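Local atomic coordinates of sensory box/GGDEF family protein (Caulobacter crescentus, PDB entry 4YME), a protein that probably takes part in cyclic di-GMP signalling at the cell membrane, this chain being its GGDEF domain, a fold of the diguanylate cyclase family. Residues L67-F76 and E84-G92; Q17-E28 and Y132-M143. All coordinates share one frame; numbering follows the deposited sequence.

Interaction 1. Residues L67-F76 and E84-G92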
loop_
_atom_site.group_PDB
_atom_site.type_symbol
_atom_site.label_atom_id
_atom_site.label_comp_id
_atom_site.label_asym_id
_atom_site.label_seq_id
_atom_site.Cartn_x
_atom_site.Cartn_y
_atom_site.Cartn_z
ATOM N N LEU A 67 2.849 1.588 -8.212
ATOM C CA LEU A 67 3.584 1.592 -6.894
ATOM C C LEU A 67 5.088 1.392 -7.116
ATOM O O LEU A 67 5.876 2.111 -6.464
ATOM C CB LEU A 67 3.033 0.528 -5.946
ATOM C CG LEU A 67 1.581 0.780 -5.447
ATOM C CD1 LEU A 67 1.151 -0.409 -4.573
ATOM C CD2 LEU A 67 1.469 2.123 -4.718
ATOM N N GLN A 68 5.494 0.495 -8.014
ATOM C CA GLN A 68 6.925 0.290 -8.318
ATOM C C GLN A 68 7.529 1.594 -8.854
ATOM O O GLN A 68 8.713 1.893 -8.540
ATOM C CB GLN A 68 7.166 -0.837 -9.325
ATOM C CG GLN A 68 6.941 -2.284 -8.803
ATOM C CD GLN A 68 7.404 -3.400 -9.827
ATOM O OE1 GLN A 68 6.855 -3.483 -10.895
ATOM N NE2 GLN A 68 8.404 -4.259 -9.469
ATOM N N SER A 69 6.768 2.382 -9.588
ATOM C CA SER A 69 7.310 3.659 -10.096
ATOM C C SER A 69 7.527 4.640 -8.962
ATOM O O SER A 69 8.487 5.399 -9.028
ATOM C CB SER A 69 6.405 4.278 -11.182
ATOM O OG SER A 69 5.224 4.894 -10.659
ATOM N N ALA A 70 6.728 4.604 -7.914
ATOM C CA ALA A 70 6.709 5.642 -6.881
ATOM C C ALA A 70 7.457 5.297 -5.600
ATOM O O ALA A 70 7.734 6.188 -4.767
ATOM C CB ALA A 70 5.322 5.916 -6.509
ATOM N N VAL A 71 7.691 4.031 -5.368
ATOM C CA VAL A 71 8.205 3.567 -4.088
ATOM C C VAL A 71 9.608 2.998 -4.410
ATOM O O VAL A 71 9.715 1.913 -5.012
ATOM C CB VAL A 71 7.257 2.535 -3.446
ATOM C CG1 VAL A 71 7.760 1.974 -2.072
ATOM C CG2 VAL A 71 5.832 3.144 -3.263
ATOM N N GLN A 72 10.637 3.693 -3.926
ATOM C CA GLN A 72 12.049 3.336 -4.143
ATOM C C GLN A 72 12.706 2.964 -2.807
ATOM O O GLN A 72 12.345 3.518 -1.792
ATOM C CB GLN A 72 12.809 4.540 -4.735
ATOM C CG GLN A 72 12.179 5.104 -6.065
ATOM C CD GLN A 72 12.195 4.053 -7.149
ATOM O OE1 GLN A 72 13.185 3.286 -7.253
ATOM N NE2 GLN A 72 11.114 3.989 -7.977
ATOM N N ALA A 73 13.671 2.031 -2.848
ATOM C CA ALA A 73 14.461 1.702 -1.634
ATOM C C ALA A 73 14.957 3.002 -0.994
ATOM O O ALA A 73 15.418 3.923 -1.688
ATOM C CB ALA A 73 15.637 0.747 -1.958
ATOM N N PRO A 74 14.828 3.140 0.326
ATOM C CA PRO A 74 14.585 2.069 1.292
ATOM C C PRO A 74 13.106 1.743 1.590
ATOM O O PRO A 74 12.820 0.846 2.390
ATOM C CB PRO A 74 15.232 2.640 2.577
ATOM C CG PRO A 74 15.057 4.127 2.429
ATOM C CD PRO A 74 15.258 4.396 0.990
ATOM N N SER A 75 12.199 2.474 0.951
ATOM C CA SER A 75 10.769 2.189 1.091
ATOM C C SER A 75 10.460 0.961 0.234
ATOM O O SER A 75 11.221 0.575 -0.656
ATOM C CB SER A 75 9.976 3.423 0.682
ATOM O OG SER A 75 10.281 4.487 1.555
ATOM N N PHE A 76 9.303 0.350 0.481
ATOM C CA PHE A 76 8.945 -0.869 -0.242
ATOM C C PHE A 76 7.440 -1.079 -0.231
ATOM O O PHE A 76 6.713 -0.520 0.589
ATOM C CB PHE A 76 9.700 -2.098 0.321
ATOM C CG PHE A 76 9.680 -2.232 1.826
ATOM C CD1 PHE A 76 10.617 -1.578 2.600
ATOM C CD2 PHE A 76 8.777 -3.085 2.469
ATOM C CE1 PHE A 76 10.639 -1.697 3.982
ATOM C CE2 PHE A 76 8.847 -3.230 3.828
ATOM C CZ PHE A 76 9.782 -2.536 4.579
ATOM N N GLU A 84 -5.609 -5.523 -1.529
ATOM C CA GLU A 84 -5.001 -4.907 -0.360
ATOM C C GLU A 84 -3.489 -4.796 -0.546
ATOM O O GLU A 84 -2.802 -5.816 -0.684
ATOM C CB GLU A 84 -5.268 -5.782 0.823
ATOM C CG GLU A 84 -6.697 -5.735 1.320
ATOM C CD GLU A 84 -6.662 -6.235 2.725
ATOM O OE1 GLU A 84 -6.212 -5.468 3.611
ATOM O OE2 GLU A 84 -6.942 -7.434 2.880
ATOM N N PHE A 85 -3.005 -3.580 -0.580
ATOM C CA PHE A 85 -1.584 -3.294 -0.763
ATOM C C PHE A 85 -1.052 -2.591 0.465
ATOM O O PHE A 85 -1.818 -1.980 1.251
ATOM C CB PHE A 85 -1.390 -2.427 -1.963
ATOM C CG PHE A 85 -1.785 -3.087 -3.277
ATOM C CD1 PHE A 85 -3.074 -3.094 -3.727
ATOM C CD2 PHE A 85 -0.797 -3.648 -4.086
ATOM C CE1 PHE A 85 -3.401 -3.668 -4.952
ATOM C CE2 PHE A 85 -1.115 -4.225 -5.301
ATOM C CZ PHE A 85 -2.445 -4.249 -5.746
ATOM N N ILE A 86 0.265 -2.680 0.681
ATOM C CA ILE A 86 0.918 -1.990 1.769
ATOM C C ILE A 86 2.143 -1.301 1.225
ATOM O O ILE A 86 2.926 -1.895 0.446
ATOM C CB ILE A 86 1.363 -2.953 2.874
ATOM C CG1 ILE A 86 0.197 -3.674 3.483
ATOM C CG2 ILE A 86 2.249 -2.245 3.914
ATOM C CD1 ILE A 86 -0.466 -2.941 4.490
ATOM N N VAL A 87 2.357 -0.061 1.649
ATOM C CA VAL A 87 3.607 0.641 1.389
ATOM C C VAL A 87 4.232 0.978 2.709
ATOM O O VAL A 87 3.573 1.484 3.630
ATOM C CB VAL A 87 3.385 1.931 0.568
ATOM C CG1 VAL A 87 4.641 2.750 0.539
ATOM C CG2 VAL A 87 2.859 1.592 -0.831
ATOM N N VAL A 88 5.510 0.648 2.847
ATOM C CA VAL A 88 6.301 1.044 3.996
ATOM C C VAL A 88 7.249 2.139 3.596
ATOM O O VAL A 88 8.065 1.964 2.700
ATOM C CB VAL A 88 7.046 -0.163 4.619
ATOM C CG1 VAL A 88 7.930 0.306 5.768
ATOM C CG2 VAL A 88 6.103 -1.267 5.028
ATOM N N GLN A 89 7.108 3.289 4.269
ATOM C CA GLN A 89 7.911 4.473 3.979
ATOM C C GLN A 89 8.961 4.650 5.072
ATOM O O GLN A 89 8.644 4.744 6.239
ATOM C CB GLN A 89 7.009 5.706 3.998
ATOM C CG GLN A 89 7.802 6.949 3.671
ATOM C CD GLN A 89 7.011 8.219 4.018
ATOM O OE1 GLN A 89 6.406 8.330 5.110
ATOM N NE2 GLN A 89 7.030 9.146 3.119
ATOM N N ILE A 90 10.227 4.694 4.641
ATOM C CA ILE A 90 11.333 5.128 5.485
ATOM C C ILE A 90 11.816 6.461 4.941
ATOM O O ILE A 90 12.186 6.573 3.783
ATOM C CB ILE A 90 12.480 4.122 5.479
ATOM C CG1 ILE A 90 12.080 2.803 6.112
ATOM C CG2 ILE A 90 13.663 4.682 6.273
ATOM C CD1 ILE A 90 13.059 1.630 5.947
ATOM N N ALA A 91 11.844 7.460 5.811
ATOM C CA ALA A 91 12.125 8.831 5.355
ATOM C C ALA A 91 12.684 9.663 6.493
ATOM O O ALA A 91 13.043 9.128 7.512
ATOM C CB ALA A 91 10.863 9.455 4.808
ATOM N N GLY A 92 12.766 10.981 6.290
ATOM C CA GLY A 92 13.310 11.912 7.318
ATOM C C GLY A 92 12.263 12.779 7.987
ATOM O O GLY A 92 11.071 12.429 8.040
#
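Phe76 and Val88 form an antiparallel hydrogen-bonded pair: Phe76 N donates to Val88 O at 3.0 Å, and Val88 N returns a shorter bond to Phe76 O. One step back Ser75 prolongs this ladder with its side chain, OG accepting from Ile90 N at 3.1 Å. The Phe76 ring, with CG between its own N and carbonyl carbon (chi1 47°), leans over Val88, whose CB lies 3.8 Å from the ring centroid in a CH-pi contact. With an alanine in place of Phe76, the CH-pi contact would go and a gap would probably open on one side of Val88, over its CB and CG2. Pro74, after a cis peptide, sets CG 4.0 Å from Ile90 CB. Val87 faces the other way: its CG1 meets Val71 CG2 at 4.0 Å, just past the helix end, while Leu67 CD1 reaches Phe85 CD2 at 3.8 Å. Helix 53-70 thus packs on the Phe85 and Val87 face, and helix 13-30 on the face of Val88 and Ile90. This is a helix-to-edge-strand connection in the ferredoxin-like GGDEF fold, and the following strand carries Phe85, the last residue of the GGDEF signature.

Interaction 2. Residues Q17-E28 and Y132-M143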
loop_
_atom_site.group_PDB
_atom_site.type_symbol
_atom_site.label_atom_id
_atom_site.label_comp_id
_atom_site.label_asym_id
_atom_site.label_seq_id
_atom_site.Cartn_x
_atom_site.Cartn_y
_atom_site.Cartn_z
ATOM N N GLN A 17 6.485 -8.553 6.186
ATOM C CA GLN A 17 6.625 -8.610 7.649
ATOM C C GLN A 17 8.112 -8.630 8.022
ATOM O O GLN A 17 8.534 -7.919 8.952
ATOM C CB GLN A 17 5.920 -9.868 8.168
ATOM C CG GLN A 17 5.902 -9.963 9.702
ATOM C CD GLN A 17 7.228 -10.491 10.302
ATOM O OE1 GLN A 17 8.007 -11.231 9.640
ATOM N NE2 GLN A 17 7.499 -10.090 11.569
HETATM N N MSE A 18 8.929 -9.384 7.273
HETATM C CA MSE A 18 10.378 -9.483 7.597
HETATM C C MSE A 18 11.077 -8.127 7.412
HETATM O O MSE A 18 11.879 -7.694 8.225
HETATM C CB MSE A 18 11.095 -10.481 6.714
HETATM C CG MSE A 18 10.637 -11.854 6.934
HETATM SE SE MSE A 18 11.530 -13.152 5.778
HETATM C CE MSE A 18 11.714 -12.346 4.037
ATOM N N ARG A 19 10.775 -7.484 6.308
ATOM C CA ARG A 19 11.425 -6.215 5.990
ATOM C C ARG A 19 10.941 -5.080 6.901
ATOM O O ARG A 19 11.721 -4.216 7.264
ATOM C CB ARG A 19 11.272 -5.884 4.513
ATOM C CG ARG A 19 12.192 -6.754 3.607
ATOM C CD ARG A 19 12.163 -6.274 2.179
ATOM N NE ARG A 19 12.767 -4.933 2.084
ATOM C CZ ARG A 19 12.906 -4.237 0.954
ATOM N NH1 ARG A 19 12.465 -4.743 -0.184
ATOM N NH2 ARG A 19 13.444 -3.036 0.965
ATOM N N LEU A 20 9.669 -5.129 7.303
ATOM C CA LEU A 20 9.114 -4.129 8.233
ATOM C C LEU A 20 9.751 -4.297 9.612
ATOM O O LEU A 20 10.146 -3.340 10.252
ATOM C CB LEU A 20 7.584 -4.230 8.254
ATOM C CG LEU A 20 6.912 -3.306 9.282
ATOM C CD1 LEU A 20 7.311 -1.857 9.085
ATOM C CD2 LEU A 20 5.382 -3.461 9.093
ATOM N N ALA A 21 9.890 -5.554 10.060
ATOM C CA ALA A 21 10.544 -5.786 11.364
ATOM C C ALA A 21 11.975 -5.256 11.337
ATOM O O ALA A 21 12.423 -4.612 12.327
ATOM C CB ALA A 21 10.513 -7.231 11.718
ATOM N N ALA A 22 12.683 -5.501 10.234
ATOM C CA ALA A 22 14.088 -5.009 10.127
ATOM C C ALA A 22 14.127 -3.483 10.095
ATOM O O ALA A 22 15.016 -2.844 10.677
ATOM C CB ALA A 22 14.761 -5.599 8.916
ATOM N N ALA A 23 13.150 -2.876 9.419
ATOM C CA ALA A 23 13.066 -1.420 9.295
ATOM C C ALA A 23 12.870 -0.783 10.658
ATOM O O ALA A 23 13.428 0.276 10.917
ATOM C CB ALA A 23 11.922 -1.022 8.353
ATOM N N ILE A 24 12.079 -1.401 11.528
ATOM C CA ILE A 24 11.889 -0.876 12.875
ATOM C C ILE A 24 13.255 -0.771 13.580
ATOM O O ILE A 24 13.561 0.237 14.195
ATOM C CB ILE A 24 10.849 -1.741 13.674
ATOM C CG1 ILE A 24 9.453 -1.523 13.112
ATOM C CG2 ILE A 24 10.920 -1.444 15.175
ATOM C CD1 ILE A 24 8.405 -2.570 13.583
ATOM N N ASP A 25 14.063 -1.837 13.511
ATOM C CA ASP A 25 15.372 -1.794 14.156
ATOM C C ASP A 25 16.258 -0.687 13.545
ATOM O O ASP A 25 16.991 -0.007 14.262
ATOM C CB ASP A 25 16.093 -3.120 14.045
ATOM C CG ASP A 25 15.443 -4.224 14.879
ATOM O OD1 ASP A 25 14.681 -3.885 15.810
ATOM O OD2 ASP A 25 15.668 -5.395 14.505
ATOM N N ARG A 26 16.204 -0.540 12.226
ATOM C CA ARG A 26 16.940 0.507 11.554
ATOM C C ARG A 26 16.585 1.917 12.060
ATOM O O ARG A 26 17.470 2.702 12.436
ATOM C CB ARG A 26 16.793 0.379 10.041
ATOM C CG ARG A 26 17.227 1.602 9.287
ATOM C CD ARG A 26 17.080 1.454 7.798
ATOM N NE ARG A 26 17.151 2.748 7.143
ATOM C CZ ARG A 26 17.365 2.898 5.843
ATOM N NH1 ARG A 26 17.582 1.835 5.057
ATOM N NH2 ARG A 26 17.418 4.105 5.339
ATOM N N VAL A 27 15.292 2.206 12.138
ATOM C CA VAL A 27 14.879 3.556 12.417
ATOM C C VAL A 27 15.003 3.837 13.928
ATOM O O VAL A 27 15.222 4.968 14.322
ATOM C CB VAL A 27 13.482 3.937 11.867
ATOM C CG1 VAL A 27 13.376 3.653 10.391
ATOM C CG2 VAL A 27 12.329 3.299 12.604
ATOM N N GLU A 28 14.853 2.814 14.761
ATOM C CA GLU A 28 15.033 3.003 16.203
ATOM C C GLU A 28 16.459 3.522 16.448
ATOM O O GLU A 28 16.658 4.423 17.294
ATOM C CB GLU A 28 14.707 1.700 16.929
ATOM C CG GLU A 28 14.621 1.788 18.438
ATOM C CD GLU A 28 13.767 2.909 18.967
ATOM O OE1 GLU A 28 12.624 3.176 18.519
ATOM O OE2 GLU A 28 14.230 3.508 19.937
ATOM N N TYR A 132 5.143 4.723 13.238
ATOM C CA TYR A 132 5.983 4.200 14.293
ATOM C C TYR A 132 6.527 5.382 15.153
ATOM O O TYR A 132 6.911 6.394 14.575
ATOM C CB TYR A 132 7.173 3.442 13.667
ATOM C CG TYR A 132 8.176 2.939 14.681
ATOM C CD1 TYR A 132 7.975 1.723 15.346
ATOM C CD2 TYR A 132 9.324 3.649 14.974
ATOM C CE1 TYR A 132 8.871 1.271 16.288
ATOM C CE2 TYR A 132 10.205 3.207 15.943
ATOM C CZ TYR A 132 9.969 2.019 16.599
ATOM O OH TYR A 132 10.878 1.557 17.533
ATOM N N PRO A 133 6.523 5.263 16.490
ATOM C CA PRO A 133 6.051 4.149 17.290
ATOM C C PRO A 133 4.645 4.329 17.891
ATOM O O PRO A 133 4.149 3.414 18.533
ATOM C CB PRO A 133 7.064 4.128 18.453
ATOM C CG PRO A 133 7.372 5.516 18.633
ATOM C CD PRO A 133 7.390 6.157 17.282
ATOM N N ASP A 134 4.012 5.458 17.669
ATOM C CA ASP A 134 2.758 5.756 18.351
ATOM C C ASP A 134 1.647 4.818 18.003
ATOM O O ASP A 134 0.820 4.504 18.857
ATOM C CB ASP A 134 2.331 7.176 18.053
ATOM C CG ASP A 134 3.298 8.221 18.652
ATOM O OD1 ASP A 134 4.108 7.893 19.555
ATOM O OD2 ASP A 134 3.272 9.378 18.170
ATOM N N ASP A 135 1.640 4.328 16.749
ATOM C CA ASP A 135 0.644 3.395 16.282
ATOM C C ASP A 135 1.088 1.930 16.329
ATOM O O ASP A 135 0.429 1.073 15.759
ATOM C CB ASP A 135 0.172 3.773 14.873
ATOM C CG ASP A 135 -0.432 5.121 14.804
ATOM O OD1 ASP A 135 -1.194 5.492 15.782
ATOM O OD2 ASP A 135 -0.180 5.891 13.856
ATOM N N GLY A 136 2.204 1.648 16.980
ATOM C CA GLY A 136 2.715 0.325 17.138
ATOM C C GLY A 136 4.215 0.256 17.083
ATOM O O GLY A 136 4.875 1.007 16.355
ATOM N N ARG A 137 4.766 -0.646 17.864
ATOM C CA ARG A 137 6.218 -0.785 17.972
ATOM C C ARG A 137 6.743 -2.074 17.394
ATOM O O ARG A 137 7.950 -2.303 17.420
ATOM C CB ARG A 137 6.655 -0.669 19.444
ATOM C CG ARG A 137 6.148 0.583 20.159
ATOM C CD ARG A 137 6.874 0.723 21.540
ATOM N NE ARG A 137 8.215 1.262 21.315
ATOM C CZ ARG A 137 8.554 2.554 21.370
ATOM N NH1 ARG A 137 7.664 3.489 21.718
ATOM N NH2 ARG A 137 9.809 2.914 21.085
ATOM N N THR A 138 5.850 -2.918 16.855
ATOM C CA THR A 138 6.181 -4.119 16.153
ATOM C C THR A 138 5.517 -4.101 14.772
ATOM O O THR A 138 4.571 -3.346 14.540
ATOM C CB THR A 138 5.683 -5.369 16.866
ATOM O OG1 THR A 138 4.242 -5.399 16.828
ATOM C CG2 THR A 138 6.159 -5.350 18.280
ATOM N N ALA A 139 6.033 -4.922 13.886
ATOM C CA ALA A 139 5.477 -5.025 12.544
ATOM C C ALA A 139 4.007 -5.363 12.562
ATOM O O ALA A 139 3.197 -4.711 11.876
ATOM C CB ALA A 139 6.250 -6.035 11.688
ATOM N N GLU A 140 3.637 -6.331 13.401
ATOM C CA GLU A 140 2.259 -6.793 13.469
ATOM C C GLU A 140 1.335 -5.725 14.013
ATOM O O GLU A 140 0.212 -5.587 13.509
ATOM C CB GLU A 140 2.204 -8.036 14.359
ATOM C CG GLU A 140 2.924 -9.230 13.770
ATOM C CD GLU A 140 4.489 -9.142 13.739
ATOM O OE1 GLU A 140 5.205 -8.454 14.569
ATOM O OE2 GLU A 140 5.008 -9.791 12.788
ATOM N N ALA A 141 1.807 -4.973 15.025
ATOM C CA ALA A 141 1.029 -3.881 15.601
ATOM C C ALA A 141 0.783 -2.800 14.564
ATOM O O ALA A 141 -0.348 -2.339 14.428
ATOM C CB ALA A 141 1.656 -3.301 16.790
ATOM N N LEU A 142 1.818 -2.421 13.824
ATOM C CA LEU A 142 1.653 -1.411 12.772
ATOM C C LEU A 142 0.725 -1.891 11.650
ATOM O O LEU A 142 -0.041 -1.070 11.114
ATOM C CB LEU A 142 2.990 -1.063 12.148
ATOM C CG LEU A 142 3.880 -0.252 13.089
ATOM C CD1 LEU A 142 5.313 -0.154 12.589
ATOM C CD2 LEU A 142 3.327 1.148 13.327
HETATM N N MSE A 143 0.857 -3.151 11.262
HETATM C CA MSE A 143 -0.008 -3.796 10.223
HETATM C C MSE A 143 -1.442 -3.672 10.570
HETATM O O MSE A 143 -2.315 -3.282 9.733
HETATM C CB MSE A 143 0.229 -5.313 10.202
HETATM C CG MSE A 143 1.424 -5.713 9.502
HETATM SE SE MSE A 143 1.421 -4.679 7.892
HETATM C CE MSE A 143 0.398 -5.884 6.799
HETATM O O HOH W 1 10.996 5.528 19.353
#
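Glu28 reaches across from helix 13-30 to the phenol of Tyr132. Its CB passes 3.9 Å from Tyr132 OH, and CG lies at a similar distance. CG anti to the backbone N and a bend at chi2 (49°) then bring the carboxylate round to the phenol: CD closes to 3.5 Å of that oxygen, and OE1 accepts its hydrogen bond at 2.6 Å, on the anti side and somewhat out of the carboxylate plane. Carboxylate and ring are steeply turned, their planes 69° apart, with OE1 at the ring edge. OE1 has two further neighbours: a water that donates to it, and Arg137 NH2, a long salt bridge at 3.8 Å. Pro133 CB lies over the centre of one face of the Tyr132 ring and over the rim of one face of the Arg137 guanidinium.

Deeper in, Ile24 splits its work: CG2 touches Tyr132 CE1 at 3.6 Å, while CD1 presses on the start of helix 139-156, 3.4 Å from Ala139 N. The axes of 17-28 and 139-143 run at 108° to each other; Ala139 CB lies 3.7 Å from Leu20 CG, where its small side chain probably eases the approach. At the other rim Gln17 NE2 donates a bent bond to the syn lone pair of Glu140 OE2, 2.8 Å away. The chemistry therefore implies an apolar seam closed at two rims by polar bonds, where the negative charge of Glu28 is probably eased by phenol, water and guanidinium together.

Interaction 1 belongs to the buried interior: strand 84-91 with the chain entering edge strand 76-81, joined mainly by backbone bonds, with one serine hydroxyl, and by aliphatic and aromatic packing. Interaction 2 is partly buried and lies farther from the centre, bringing together helices 13-30 and 139-156 from opposite ends of the sequence; its polar bonds come from side chains and one water joins in. Helix 13-30 is common ground. Ile90 CD1 packs on Ala23 CB at 3.8 Å and Phe76 CZ approaches Leu20 N, so the sheet face carrying Phe76, Val88 and Ile90 receives the same helix that Ala139 and Tyr132 meet from another side. Arg26 reaches back to Pro74.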